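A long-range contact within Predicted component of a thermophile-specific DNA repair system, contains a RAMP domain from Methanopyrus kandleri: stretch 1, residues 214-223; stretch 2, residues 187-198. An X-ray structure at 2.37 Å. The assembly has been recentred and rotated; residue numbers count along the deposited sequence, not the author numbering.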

# COMPACT_ATOMS: atom_id res chain seq x y z
N SER A 214 -2.57 -28.61 6.98
CA SER A 214 -2.21 -28.18 5.63
C SER A 214 -1.43 -29.23 4.80
O SER A 214 -1.82 -29.49 3.66
CB SER A 214 -1.42 -26.86 5.69
N MET A 215 -0.36 -29.85 5.32
CA MET A 215 0.23 -29.60 6.64
C MET A 215 1.60 -28.94 6.54
O MET A 215 2.41 -29.03 7.46
CB MET A 215 0.34 -30.91 7.43
CG MET A 215 -0.72 -31.05 8.52
SD MET A 215 -0.03 -31.29 10.18
CE MET A 215 -0.01 -33.08 10.29
N GLU A 216 1.86 -28.27 5.42
CA GLU A 216 3.13 -27.58 5.23
C GLU A 216 3.01 -26.11 5.61
O GLU A 216 1.95 -25.50 5.45
CB GLU A 216 3.62 -27.70 3.79
CG GLU A 216 4.14 -29.08 3.43
CD GLU A 216 4.67 -29.16 2.01
OE1 GLU A 216 4.57 -28.15 1.29
OE2 GLU A 216 5.17 -30.24 1.61
N ARG A 217 4.11 -25.55 6.08
CA ARG A 217 4.15 -24.19 6.60
C ARG A 217 5.26 -23.39 5.93
O ARG A 217 6.15 -23.96 5.31
CB ARG A 217 4.36 -24.23 8.11
CG ARG A 217 3.19 -24.78 8.87
CD ARG A 217 3.48 -24.78 10.35
NE ARG A 217 3.62 -23.43 10.88
CZ ARG A 217 2.59 -22.67 11.21
NH1 ARG A 217 1.36 -23.12 11.06
NH2 ARG A 217 2.80 -21.45 11.69
N VAL A 218 5.19 -22.07 6.05
CA VAL A 218 6.27 -21.21 5.57
C VAL A 218 7.18 -20.87 6.75
O VAL A 218 6.75 -20.22 7.69
CB VAL A 218 5.73 -19.92 4.94
CG1 VAL A 218 6.87 -19.10 4.35
CG2 VAL A 218 4.72 -20.25 3.86
N PRO A 219 8.44 -21.34 6.71
CA PRO A 219 9.36 -21.14 7.84
C PRO A 219 9.67 -19.68 8.12
O PRO A 219 9.65 -18.85 7.21
CB PRO A 219 10.63 -21.88 7.40
CG PRO A 219 10.20 -22.80 6.31
CD PRO A 219 9.05 -22.13 5.62
N LYS A 220 9.95 -19.38 9.38
CA LYS A 220 10.41 -18.05 9.77
C LYS A 220 11.73 -17.75 9.07
O LYS A 220 12.57 -18.64 8.92
CB LYS A 220 10.55 -17.97 11.30
CG LYS A 220 11.56 -16.96 11.80
CD LYS A 220 11.67 -17.03 13.31
CE LYS A 220 12.75 -16.08 13.82
NZ LYS A 220 12.70 -15.94 15.30
N GLY A 221 11.91 -16.52 8.61
CA GLY A 221 13.11 -16.14 7.89
C GLY A 221 12.95 -16.23 6.38
O GLY A 221 13.83 -15.82 5.63
N SER A 222 11.81 -16.76 5.94
CA SER A 222 11.50 -16.84 4.52
C SER A 222 11.43 -15.45 3.90
O SER A 222 11.08 -14.48 4.58
CB SER A 222 10.18 -17.57 4.29
OG SER A 222 10.26 -18.91 4.75
N ARG A 223 11.76 -15.36 2.62
CA ARG A 223 11.86 -14.06 1.98
C ARG A 223 11.15 -14.04 0.64
O ARG A 223 11.31 -14.94 -0.18
CB ARG A 223 13.33 -13.66 1.83
CG ARG A 223 14.01 -13.40 3.17
CD ARG A 223 15.52 -13.49 3.06
NE ARG A 223 16.16 -13.55 4.38
CZ ARG A 223 16.79 -12.53 4.95
NH1 ARG A 223 16.87 -11.37 4.32
NH2 ARG A 223 17.35 -12.68 6.14
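Stretch 2, residues 187-198: VFERAGEPTEVK

Stretch 2 comes in as the last turn of a helix (Val187 to Ala191), leaves helical geometry at Gly192, whose phi is positive, and continues as an extended loop with a cis peptide bond before Pro194. It runs antiparallel to stretch 1: Val187 lies by Ser222, Phe188 by Pro219, and Pro194 by Glu216, where the CA atoms come to 5.5 Å. Pro219, which opens a type II turn ending at Ser222, is a bump on stretch 1. Its ring fills the hollow between the helix end and the loop: CB lies 4.0 Å from Val187 CG1, CG 3.8 Å from Ala191 CB and 3.4 Å from Glu193 O, and CD 3.7 Å from Phe188 CE1 and 4.0 Å from Pro194 CD. The Phe188 ring presents its edge to Val218 CG1 (4.1 Å from CE1) and Ser222 OG (3.5 Å from CE1); that hydroxyl donates to Pro219 O at 2.5 Å, bracing the turn. Beyond the apolar patch, two glutamates reach across in opposite directions. Glu193 OE1 accepts a hydrogen bond from Arg217 N (2.9 Å), while the Glu216 carboxylate receives Thr195 N at OE1 (3.0 Å) and Thr195 OG1 at OE2 (2.9 Å). Glu216 OE1 also rests 3.1 Å from Pro194 CB. The contact buries 512 Å², both sides summed.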

# COMPACT_ATOMS: atom_id res chain seq x y z
N VAL A 187 16.28 -21.67 2.81
CA VAL A 187 15.32 -21.66 3.92
C VAL A 187 14.33 -22.81 3.85
O VAL A 187 14.13 -23.53 4.83
CB VAL A 187 14.54 -20.33 3.96
CG1 VAL A 187 13.56 -20.35 5.13
CG2 VAL A 187 15.49 -19.16 4.10
N PHE A 188 13.71 -22.99 2.68
CA PHE A 188 12.75 -24.07 2.49
C PHE A 188 13.45 -25.43 2.60
O PHE A 188 12.90 -26.38 3.15
CB PHE A 188 12.05 -23.95 1.13
CG PHE A 188 11.00 -22.87 1.08
CD1 PHE A 188 10.69 -22.12 2.21
CD2 PHE A 188 10.31 -22.62 -0.09
CE1 PHE A 188 9.73 -21.13 2.16
CE2 PHE A 188 9.34 -21.63 -0.15
CZ PHE A 188 9.05 -20.89 0.97
N GLU A 189 14.66 -25.50 2.06
CA GLU A 189 15.41 -26.75 2.03
C GLU A 189 15.86 -27.16 3.43
O GLU A 189 15.79 -28.34 3.79
CB GLU A 189 16.61 -26.62 1.09
CG GLU A 189 17.03 -27.93 0.45
CD GLU A 189 15.94 -28.51 -0.43
OE1 GLU A 189 15.58 -27.87 -1.44
OE2 GLU A 189 15.45 -29.62 -0.13
N ARG A 190 16.32 -26.19 4.21
CA ARG A 190 16.75 -26.43 5.59
C ARG A 190 15.63 -27.02 6.44
O ARG A 190 15.87 -27.84 7.33
CB ARG A 190 17.24 -25.14 6.24
CG ARG A 190 18.70 -24.79 6.01
CD ARG A 190 19.10 -23.62 6.90
NE ARG A 190 20.26 -22.89 6.38
CZ ARG A 190 21.52 -23.33 6.45
N ALA A 191 14.40 -26.61 6.16
CA ALA A 191 13.25 -27.00 6.97
C ALA A 191 12.53 -28.21 6.39
O ALA A 191 11.75 -28.87 7.07
CB ALA A 191 12.28 -25.83 7.11
N GLY A 192 12.79 -28.50 5.12
CA GLY A 192 12.13 -29.60 4.44
C GLY A 192 10.69 -29.27 4.11
O GLY A 192 9.87 -30.16 3.89
N GLU A 193 10.38 -27.97 4.07
CA GLU A 193 9.03 -27.50 3.78
C GLU A 193 9.02 -26.01 3.48
O GLU A 193 9.82 -25.25 4.03
CB GLU A 193 8.10 -27.80 4.96
CG GLU A 193 8.44 -27.03 6.23
CD GLU A 193 7.34 -27.12 7.28
OE1 GLU A 193 6.18 -27.37 6.90
OE2 GLU A 193 7.64 -26.93 8.48
N PRO A 194 8.12 -25.57 2.58
CA PRO A 194 7.22 -26.44 1.81
C PRO A 194 7.91 -27.04 0.58
O PRO A 194 9.00 -26.60 0.22
CB PRO A 194 6.11 -25.47 1.40
CG PRO A 194 6.80 -24.18 1.25
CD PRO A 194 7.82 -24.15 2.36
N THR A 195 7.27 -28.02 -0.04
CA THR A 195 7.82 -28.64 -1.24
C THR A 195 7.04 -28.16 -2.46
O THR A 195 6.03 -27.47 -2.33
CB THR A 195 7.78 -30.18 -1.17
OG1 THR A 195 6.43 -30.62 -1.02
CG2 THR A 195 8.61 -30.68 -0.00
N GLU A 196 7.52 -28.53 -3.65
CA GLU A 196 6.85 -28.13 -4.88
C GLU A 196 5.52 -28.86 -5.02
O GLU A 196 5.48 -30.07 -5.24
CB GLU A 196 7.75 -28.41 -6.08
CG GLU A 196 7.32 -27.71 -7.36
CD GLU A 196 8.40 -27.77 -8.43
OE1 GLU A 196 8.53 -28.82 -9.09
OE2 GLU A 196 9.11 -26.76 -8.61
N VAL A 197 4.43 -28.11 -4.87
CA VAL A 197 3.08 -28.69 -4.89
C VAL A 197 2.22 -27.92 -5.89
O VAL A 197 1.36 -27.13 -5.51
CB VAL A 197 2.42 -28.66 -3.50
CG1 VAL A 197 1.09 -29.42 -3.53
CG2 VAL A 197 3.33 -29.28 -2.46
N LYS A 198 2.47 -28.15 -7.18
CA LYS A 198 1.73 -27.44 -8.22
C LYS A 198 0.33 -28.01 -8.39
O LYS A 198 0.11 -29.20 -8.15
CB LYS A 198 2.49 -27.51 -9.55
CG LYS A 198 3.90 -26.94 -9.51
CD LYS A 198 4.66 -27.23 -10.80
CE LYS A 198 6.07 -26.66 -10.76
NZ LYS A 198 6.87 -27.05 -11.95